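Local coordinates for protein beta-lactamase (Sphaerobacter thermophilus, PDB 4EWF) that probably hydrolyses the amide bond of beta-lactam rings to give substituted beta-amino acids, as a member of the class A serine beta-lactamase family, at residues Leu58-Ala61 with Val62-Val66; Asp132-Ser136 with Leu137-Asp141; Asn160-Pro164 with Asp165-Leu169; Ala170-Ala173 with Leu174-Arg178. All coordinates share one frame; numbering follows the deposited sequence.

Overall arrangement
All four contacts are local, each joining residues a few positions apart along one continuous run of chain. Contact 1 is a buried turn in mid-helix, held by apolar overlap and regular backbone bonds. Contact 2, partly buried, ends helix 127-136 with a glycine, and contact 4 ends helix 164-175 likewise but adds a salt bridge. Contact 3 is buried and starts that same helix 164-175 with a threonine cap; one water bridges the cap, another joins Tyr167 to strand 161-162. Contacts 1 and 2 meet where Arg64 NH1 probably hydrogen-bonds Ser136 OG, at 3.0 Å. Asp166 of contact 3 takes Asp141 N of contact 2, while Leu137 and Met139 pack on Ala173 and Ala170 of contact 4.

Contact 1: residues Leu58-Ala61 with Val62-Val66; sequences LMIA and VYRAV
Met59 brings its CG to the CD2-CE2 side of Tyr63, 3.6 Å from CE2, with the two side chains crossing at a slant. CG of Met59 lies opposite the backbone N (chi1 176°), and the chain of this selenomethionine runs straight to SE and bends only at chi3. Backbone meets the ring there too: Tyr63 CD2 comes 3.3 Å from Met59 O, which lies at the ring edge in its plane. That oxygen is thus met by a ring carbon as well as by Tyr63 N, its hydrogen-bond donor at 3.0 Å.

One residue further on, Ile60 and Arg64 run side by side in the same direction. Ile60 CG2 lies 3.8 Å from Arg64 NE, oblique to the guanidinium, while Arg64 CG rests 3.2 Å from Ile60 O. The charged end is engaged beyond this turn, NE with Ala179 O. On another side of the helix, Val62 CG2 packs 3.4 Å from Leu58 O, which also accepts from Val62 N.

Around these side chains, Met188 of helix 182-192 touches Met59, Ile60 and Tyr63, and helix 115-125 packs on Leu58. The i+4 to i bonds given by the N atoms of Val62, Tyr63, Arg64 and Ala65 are those of a regular alpha helix, here a mostly buried part of helix 55-67 of the beta-lactamase fold, which follows the putative SxxK serine.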
# COMPACT_ATOMS: atom_id res chain seq x y z
N LEU A 58 4.48 3.37 -7.80
CA LEU A 58 4.32 3.12 -9.24
C LEU A 58 3.12 3.92 -9.78
O LEU A 58 3.21 4.59 -10.82
CB LEU A 58 4.13 1.62 -9.51
CG LEU A 58 3.69 1.23 -10.94
CD1 LEU A 58 4.71 1.66 -12.00
CD2 LEU A 58 3.42 -0.27 -11.03
N MSE A 59 1.99 3.84 -9.08
CA MSE A 59 0.82 4.62 -9.46
C MSE A 59 1.15 6.11 -9.51
O MSE A 59 0.73 6.82 -10.42
CB MSE A 59 -0.32 4.38 -8.47
CG MSE A 59 -1.57 5.23 -8.74
SE MSE A 59 -2.98 4.83 -7.45
CE MSE A 59 -2.10 5.23 -5.80
N ILE A 60 1.90 6.59 -8.52
CA ILE A 60 2.25 8.00 -8.50
C ILE A 60 3.05 8.36 -9.75
O ILE A 60 2.83 9.41 -10.36
CB ILE A 60 3.02 8.37 -7.20
CG1 ILE A 60 2.10 8.17 -5.99
CG2 ILE A 60 3.49 9.82 -7.27
CD1 ILE A 60 2.83 8.23 -4.60
N ALA A 61 3.97 7.48 -10.15
CA ALA A 61 4.78 7.75 -11.34
C ALA A 61 3.87 7.87 -12.56
O ALA A 61 4.08 8.73 -13.42
CB ALA A 61 5.83 6.67 -11.55
N VAL A 62 2.87 7.00 -12.63
CA VAL A 62 1.91 7.05 -13.73
C VAL A 62 1.16 8.38 -13.78
O VAL A 62 1.12 9.04 -14.82
CB VAL A 62 0.91 5.87 -13.64
CG1 VAL A 62 -0.19 6.05 -14.67
CG2 VAL A 62 1.65 4.55 -13.84
N TYR A 63 0.57 8.80 -12.66
CA TYR A 63 -0.18 10.05 -12.67
C TYR A 63 0.69 11.28 -12.93
O TYR A 63 0.23 12.26 -13.52
CB TYR A 63 -1.03 10.23 -11.40
CG TYR A 63 -2.28 9.37 -11.43
CD1 TYR A 63 -3.51 9.91 -11.83
CD2 TYR A 63 -2.24 8.02 -11.11
CE1 TYR A 63 -4.65 9.13 -11.88
CE2 TYR A 63 -3.38 7.23 -11.16
CZ TYR A 63 -4.59 7.80 -11.55
OH TYR A 63 -5.73 7.01 -11.61
N ARG A 64 1.96 11.24 -12.50
CA ARG A 64 2.88 12.34 -12.80
C ARG A 64 3.12 12.42 -14.31
O ARG A 64 3.25 13.51 -14.86
CB ARG A 64 4.21 12.16 -12.07
CG ARG A 64 4.13 12.37 -10.58
CD ARG A 64 5.50 12.62 -10.00
NE ARG A 64 5.44 12.78 -8.55
CZ ARG A 64 6.51 12.84 -7.76
NH1 ARG A 64 7.73 12.74 -8.27
NH2 ARG A 64 6.35 12.99 -6.45
N ALA A 65 3.18 11.26 -14.96
CA ALA A 65 3.31 11.21 -16.41
C ALA A 65 2.08 11.83 -17.07
O ALA A 65 2.19 12.56 -18.07
CB ALA A 65 3.49 9.76 -16.88
N VAL A 66 0.91 11.53 -16.52
CA VAL A 66 -0.34 12.12 -17.01
C VAL A 66 -0.33 13.63 -16.78
O VAL A 66 -0.72 14.39 -17.66
CB VAL A 66 -1.58 11.49 -16.33
CG1 VAL A 66 -2.86 12.21 -16.78
CG2 VAL A 66 -1.67 10.01 -16.66

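Contact 2: residues Asp132-Ser136 with Leu137-Asp141; sequences DVIAS and LGMRD
Ile134 and Met139, a selenomethionine, make the tightest apolar contact: Ile134 CG2 presses to 3.4 Å from Met139 CB, closer than usual for two carbons, and the side chains cross at about a right angle. Val133 and Leu137 instead lie alongside each other, CG1 to CD1 at 3.9 Å. Leu137 CG stands beside its own backbone N (chi1 -69°), which carries the side chain back over Val133 O.

Among the backbone bonds, Ile134 O takes two donors from opposite faces of its carbonyl plane. Met139 N, at 3.1 Å, is tilted 21° from that plane, whereas Leu137 N stands high above it. Gly138 N closes the last turn on Ala135 O at 3.0 Å, and Leu137 N adds a weak bond to Val133 O.

The side-chain polar contact belongs to Ser136, whose OG turns back to donate to Val133 O at 2.8 Å and also meets Arg64 NH1. Apolar side chains continue outward, Met139 onto Tyr167 and Ala170, Val133 onto Ile60. With the positive phi of Gly138 (75°) and the bonds Gly138 N to Ala135 O and Met139 N to Ile134 O, helix 127-136 finishes in a Schellman motif, followed at Met139 by an inverse gamma turn.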
# COMPACT_ATOMS: atom_id res chain seq x y z
N ASP A 132 12.55 7.71 -9.06
CA ASP A 132 12.53 9.17 -8.97
C ASP A 132 11.40 9.63 -8.06
O ASP A 132 11.58 10.54 -7.25
CB ASP A 132 12.41 9.81 -10.36
CG ASP A 132 13.68 9.65 -11.20
OD1 ASP A 132 14.75 9.35 -10.62
OD2 ASP A 132 13.62 9.82 -12.44
N VAL A 133 10.23 9.01 -8.17
CA VAL A 133 9.11 9.37 -7.28
C VAL A 133 9.49 9.12 -5.83
O VAL A 133 9.32 9.97 -4.94
CB VAL A 133 7.84 8.56 -7.58
CG1 VAL A 133 6.88 8.61 -6.40
CG2 VAL A 133 7.18 9.07 -8.86
N ILE A 134 10.02 7.93 -5.60
CA ILE A 134 10.36 7.50 -4.25
C ILE A 134 11.36 8.48 -3.63
O ILE A 134 11.19 8.88 -2.48
CB ILE A 134 10.91 6.05 -4.27
CG1 ILE A 134 9.78 5.08 -4.62
CG2 ILE A 134 11.53 5.68 -2.92
CD1 ILE A 134 10.27 3.70 -5.00
N ALA A 135 12.37 8.88 -4.40
CA ALA A 135 13.39 9.79 -3.89
C ALA A 135 12.80 11.18 -3.63
O ALA A 135 13.13 11.82 -2.62
CB ALA A 135 14.58 9.89 -4.88
N SER A 136 11.95 11.64 -4.54
CA SER A 136 11.35 12.96 -4.43
C SER A 136 10.41 13.03 -3.23
O SER A 136 10.08 14.11 -2.75
CB SER A 136 10.57 13.32 -5.71
OG SER A 136 9.33 12.63 -5.70
N LEU A 137 9.96 11.88 -2.74
CA LEU A 137 9.07 11.86 -1.58
C LEU A 137 9.82 11.69 -0.26
O LEU A 137 9.21 11.57 0.80
CB LEU A 137 8.00 10.77 -1.73
CG LEU A 137 6.97 11.03 -2.83
CD1 LEU A 137 5.91 9.95 -2.82
CD2 LEU A 137 6.35 12.41 -2.64
N GLY A 138 11.15 11.68 -0.33
CA GLY A 138 11.96 11.51 0.86
C GLY A 138 11.98 10.09 1.39
O GLY A 138 12.32 9.86 2.55
N MSE A 139 11.61 9.12 0.54
CA MSE A 139 11.62 7.71 0.94
C MSE A 139 13.02 7.10 0.75
O MSE A 139 13.27 6.40 -0.23
CB MSE A 139 10.57 6.92 0.14
CG MSE A 139 9.15 7.44 0.34
SE MSE A 139 7.87 6.78 -0.98
CE MSE A 139 7.85 4.89 -0.57
N ARG A 140 13.90 7.34 1.72
CA ARG A 140 15.33 7.02 1.57
C ARG A 140 15.70 5.53 1.55
O ARG A 140 16.80 5.18 1.12
CB ARG A 140 16.15 7.72 2.66
CG ARG A 140 16.14 9.23 2.58
CD ARG A 140 16.41 9.71 1.17
NE ARG A 140 17.05 11.02 1.14
CZ ARG A 140 18.37 11.21 1.11
NH1 ARG A 140 19.19 10.16 1.11
NH2 ARG A 140 18.87 12.44 1.07
N ASP A 141 14.81 4.66 2.03
CA ASP A 141 15.16 3.24 2.18
C ASP A 141 14.27 2.30 1.38
O ASP A 141 14.21 1.11 1.65
CB ASP A 141 15.08 2.86 3.66
CG ASP A 141 16.06 3.65 4.51
OD1 ASP A 141 17.28 3.56 4.23
OD2 ASP A 141 15.60 4.37 5.42

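Contact 3: residues Asn160-Pro164 with Asp165-Leu169; sequences NWATP and DDYAL
Thr163 OG1 accepts from Asp166 N at 3.0 Å, the N-cap bond that opens helix 164-175. The hydroxyl reaches the amide because OG1 sits between the backbone N and the carbonyl carbon (chi1 69°). The first turn closes behind it, with Tyr167 N bonding to Thr163 O and Ala168 N to Pro164 O at 2.9 Å. Beside the cap, Ala162 CB touches the Tyr167 ring obliquely, 3.4 Å from CE2, while Thr163 O lies in the ring plane at its edge.

In the next shell, Asp166 is held by its second oxygen: OD2 accepts from Asp141 N and also bonds to Ser142 OG, tying the loop after helix 127-136 to this helix start. Asp165 OD1 is bound elsewhere, in a salt bridge with Arg41 and a bond to Thr31 OG1. Pro164 packs on Phe242 and Thr31 of the main sheet, whereas strand 161-162 pairs with strand 48-49.

Two waters complete the set. One accepts from Thr163 OG1 at 2.7 Å and donates to Asp166 OD1, linking cap and carboxylate. The other lies in the plane of the Tyr167 ring, accepting from Tyr167 OH at 2.8 Å and donating to Trp161 O at 2.7 Å.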
# COMPACT_ATOMS: atom_id res chain seq x y z
N ASN A 160 12.58 -5.60 -3.80
CA ASN A 160 11.92 -4.33 -3.56
C ASN A 160 11.73 -4.16 -2.04
O ASN A 160 10.93 -4.87 -1.44
CB ASN A 160 10.55 -4.28 -4.23
CG ASN A 160 10.63 -4.50 -5.73
OD1 ASN A 160 11.58 -4.08 -6.38
ND2 ASN A 160 9.64 -5.19 -6.28
N TRP A 161 12.47 -3.22 -1.45
CA TRP A 161 12.48 -3.01 -0.00
C TRP A 161 11.58 -1.85 0.38
O TRP A 161 11.39 -0.93 -0.40
CB TRP A 161 13.92 -2.76 0.51
CG TRP A 161 14.84 -3.92 0.23
CD1 TRP A 161 15.85 -3.98 -0.69
CD2 TRP A 161 14.78 -5.22 0.85
NE1 TRP A 161 16.43 -5.23 -0.68
CE2 TRP A 161 15.79 -6.01 0.26
CE3 TRP A 161 13.96 -5.79 1.84
CZ2 TRP A 161 16.03 -7.34 0.64
CZ3 TRP A 161 14.19 -7.12 2.22
CH2 TRP A 161 15.23 -7.88 1.62
N ALA A 162 11.02 -1.91 1.59
CA ALA A 162 10.21 -0.83 2.12
C ALA A 162 10.55 -0.61 3.59
O ALA A 162 11.05 -1.52 4.26
CB ALA A 162 8.74 -1.18 2.01
N THR A 163 10.24 0.58 4.11
CA THR A 163 10.15 0.74 5.55
C THR A 163 8.79 1.33 5.87
O THR A 163 8.22 2.03 5.04
CB THR A 163 11.24 1.67 6.15
OG1 THR A 163 11.01 3.02 5.72
CG2 THR A 163 12.62 1.24 5.70
N PRO A 164 8.26 1.05 7.07
CA PRO A 164 6.98 1.66 7.45
C PRO A 164 7.08 3.20 7.39
O PRO A 164 6.17 3.84 6.87
CB PRO A 164 6.77 1.15 8.89
CG PRO A 164 7.61 -0.11 9.00
CD PRO A 164 8.82 0.17 8.12
N ASP A 165 8.18 3.77 7.90
CA ASP A 165 8.39 5.22 7.83
C ASP A 165 8.21 5.77 6.41
O ASP A 165 7.53 6.78 6.20
CB ASP A 165 9.80 5.62 8.30
CG ASP A 165 9.94 5.62 9.81
OD1 ASP A 165 8.93 5.49 10.54
OD2 ASP A 165 11.09 5.76 10.28
N ASP A 166 8.87 5.12 5.45
CA ASP A 166 8.82 5.57 4.07
C ASP A 166 7.40 5.51 3.50
O ASP A 166 6.97 6.41 2.79
CB ASP A 166 9.74 4.72 3.18
CG ASP A 166 11.22 5.12 3.33
OD1 ASP A 166 11.53 6.00 4.17
OD2 ASP A 166 12.06 4.53 2.61
N TYR A 167 6.68 4.43 3.79
CA TYR A 167 5.34 4.27 3.23
C TYR A 167 4.31 5.18 3.89
O TYR A 167 3.32 5.56 3.26
CB TYR A 167 4.94 2.78 3.14
CG TYR A 167 5.48 2.23 1.85
CD1 TYR A 167 4.67 2.14 0.73
CD2 TYR A 167 6.84 1.93 1.71
CE1 TYR A 167 5.16 1.70 -0.48
CE2 TYR A 167 7.35 1.48 0.48
CZ TYR A 167 6.49 1.38 -0.61
OH TYR A 167 6.95 0.94 -1.84
N ALA A 168 4.56 5.57 5.13
CA ALA A 168 3.72 6.58 5.75
C ALA A 168 3.93 7.93 5.04
O ALA A 168 2.97 8.65 4.77
CB ALA A 168 4.00 6.68 7.26
N LEU A 169 5.18 8.27 4.70
CA LEU A 169 5.42 9.50 3.95
C LEU A 169 4.65 9.48 2.64
O LEU A 169 4.11 10.50 2.21
CB LEU A 169 6.91 9.71 3.65
CG LEU A 169 7.84 9.89 4.83
CD1 LEU A 169 9.30 9.89 4.36
CD2 LEU A 169 7.49 11.18 5.60
O HOH W 1 9.48 -0.20 -2.15
O HOH W 2 13.06 4.60 6.45

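Contact 4: residues Ala170-Ala173 with Leu174-Arg178; sequences AVQA and LLEGR
Ala173 lies beneath the guanidinium of Arg178, which spreads over it with one face on Ala173 CA, 3.7 Å from NH2; NH1 reaches 4.0 Å from Ala173 CB. A bend at chi3 (-62°) folds the arginine back over the helix end. Its plane is held by Glu176, whose OE2 alone takes both NE, at 2.8 Å, and NH2, at 2.7 Å. This side-on salt bridge lies within the guanidinium plane, but NE comes nearly along the C-O axis of the carboxylate and NH2 from above the carboxylate plane. Two donors on one oxygen would be expected to favour its negative charge.

Ala173 O also accepts from Arg178 N at 2.9 Å, and Gly177 N bonds to Leu174 O. With phi 71° at Gly177, these bonds form the Schellman motif that terminates helix 164-175.

Gln172 offers Glu176 its carbonyl: O accepts from Glu176 N at 2.9 Å, and the extended glutamate chain passes along it, CG 3.2 Å from the same oxygen.

Leu174 hydrogen-bonds through N to Ala170 O and sends its side chain to Met188, Leu189 and Leu192 of helix 182-192. Leu175 runs alongside Val171, CD1 to CG1 at 3.8 Å, and both touch Val238 of strand 235-244, this pair being part of the face that helix 164-175 turns to the antiparallel sheet. Val171 reaches further, onto Val227 and Phe229 of the adjacent strand 223-232.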
# COMPACT_ATOMS: atom_id res chain seq x y z
N ALA A 170 4.61 8.32 1.99
CA ALA A 170 3.94 8.21 0.70
C ALA A 170 2.46 8.54 0.82
O ALA A 170 1.91 9.29 0.02
CB ALA A 170 4.13 6.80 0.11
N VAL A 171 1.81 7.95 1.81
CA VAL A 171 0.38 8.21 2.02
C VAL A 171 0.17 9.67 2.41
O VAL A 171 -0.78 10.30 1.95
CB VAL A 171 -0.22 7.29 3.12
CG1 VAL A 171 -1.68 7.65 3.41
CG2 VAL A 171 -0.09 5.82 2.72
N GLN A 172 1.04 10.22 3.25
CA GLN A 172 0.88 11.63 3.63
C GLN A 172 0.98 12.54 2.42
O GLN A 172 0.24 13.53 2.31
CB GLN A 172 1.90 12.06 4.69
CG GLN A 172 1.64 11.46 6.07
CD GLN A 172 2.72 11.86 7.06
OE1 GLN A 172 3.89 11.54 6.88
NE2 GLN A 172 2.32 12.58 8.10
N ALA A 173 1.88 12.21 1.50
CA ALA A 173 2.04 13.02 0.31
C ALA A 173 0.74 13.04 -0.51
O ALA A 173 0.34 14.08 -1.02
CB ALA A 173 3.22 12.53 -0.54
N LEU A 174 0.09 11.88 -0.62
CA LEU A 174 -1.18 11.83 -1.35
C LEU A 174 -2.24 12.68 -0.65
O LEU A 174 -2.93 13.46 -1.29
CB LEU A 174 -1.68 10.39 -1.49
CG LEU A 174 -0.88 9.47 -2.43
CD1 LEU A 174 -1.32 8.02 -2.29
CD2 LEU A 174 -1.03 9.93 -3.89
N LEU A 175 -2.35 12.52 0.67
CA LEU A 175 -3.36 13.25 1.44
C LEU A 175 -3.16 14.77 1.42
O LEU A 175 -4.11 15.52 1.58
CB LEU A 175 -3.36 12.75 2.90
CG LEU A 175 -3.84 11.31 3.09
CD1 LEU A 175 -3.56 10.83 4.49
CD2 LEU A 175 -5.33 11.22 2.79
N GLU A 176 -1.92 15.21 1.23
CA GLU A 176 -1.61 16.63 1.28
C GLU A 176 -1.51 17.25 -0.10
O GLU A 176 -1.22 18.44 -0.22
CB GLU A 176 -0.31 16.85 2.07
CG GLU A 176 -0.39 16.39 3.53
CD GLU A 176 0.97 16.35 4.23
OE1 GLU A 176 1.04 15.81 5.36
OE2 GLU A 176 1.96 16.85 3.67
N GLY A 177 -1.73 16.46 -1.15
CA GLY A 177 -1.68 16.97 -2.51
C GLY A 177 -0.26 17.30 -2.96
O GLY A 177 -0.06 18.11 -3.86
N ARG A 178 0.72 16.64 -2.34
CA ARG A 178 2.12 16.85 -2.66
C ARG A 178 2.71 15.79 -3.59
O ARG A 178 3.76 16.02 -4.20
CB ARG A 178 2.96 16.89 -1.37
CG ARG A 178 2.98 18.24 -0.67
CD ARG A 178 4.00 18.25 0.47
NE ARG A 178 3.68 17.26 1.49
CZ ARG A 178 4.28 16.07 1.62
NH1 ARG A 178 5.25 15.72 0.78
NH2 ARG A 178 3.91 15.24 2.59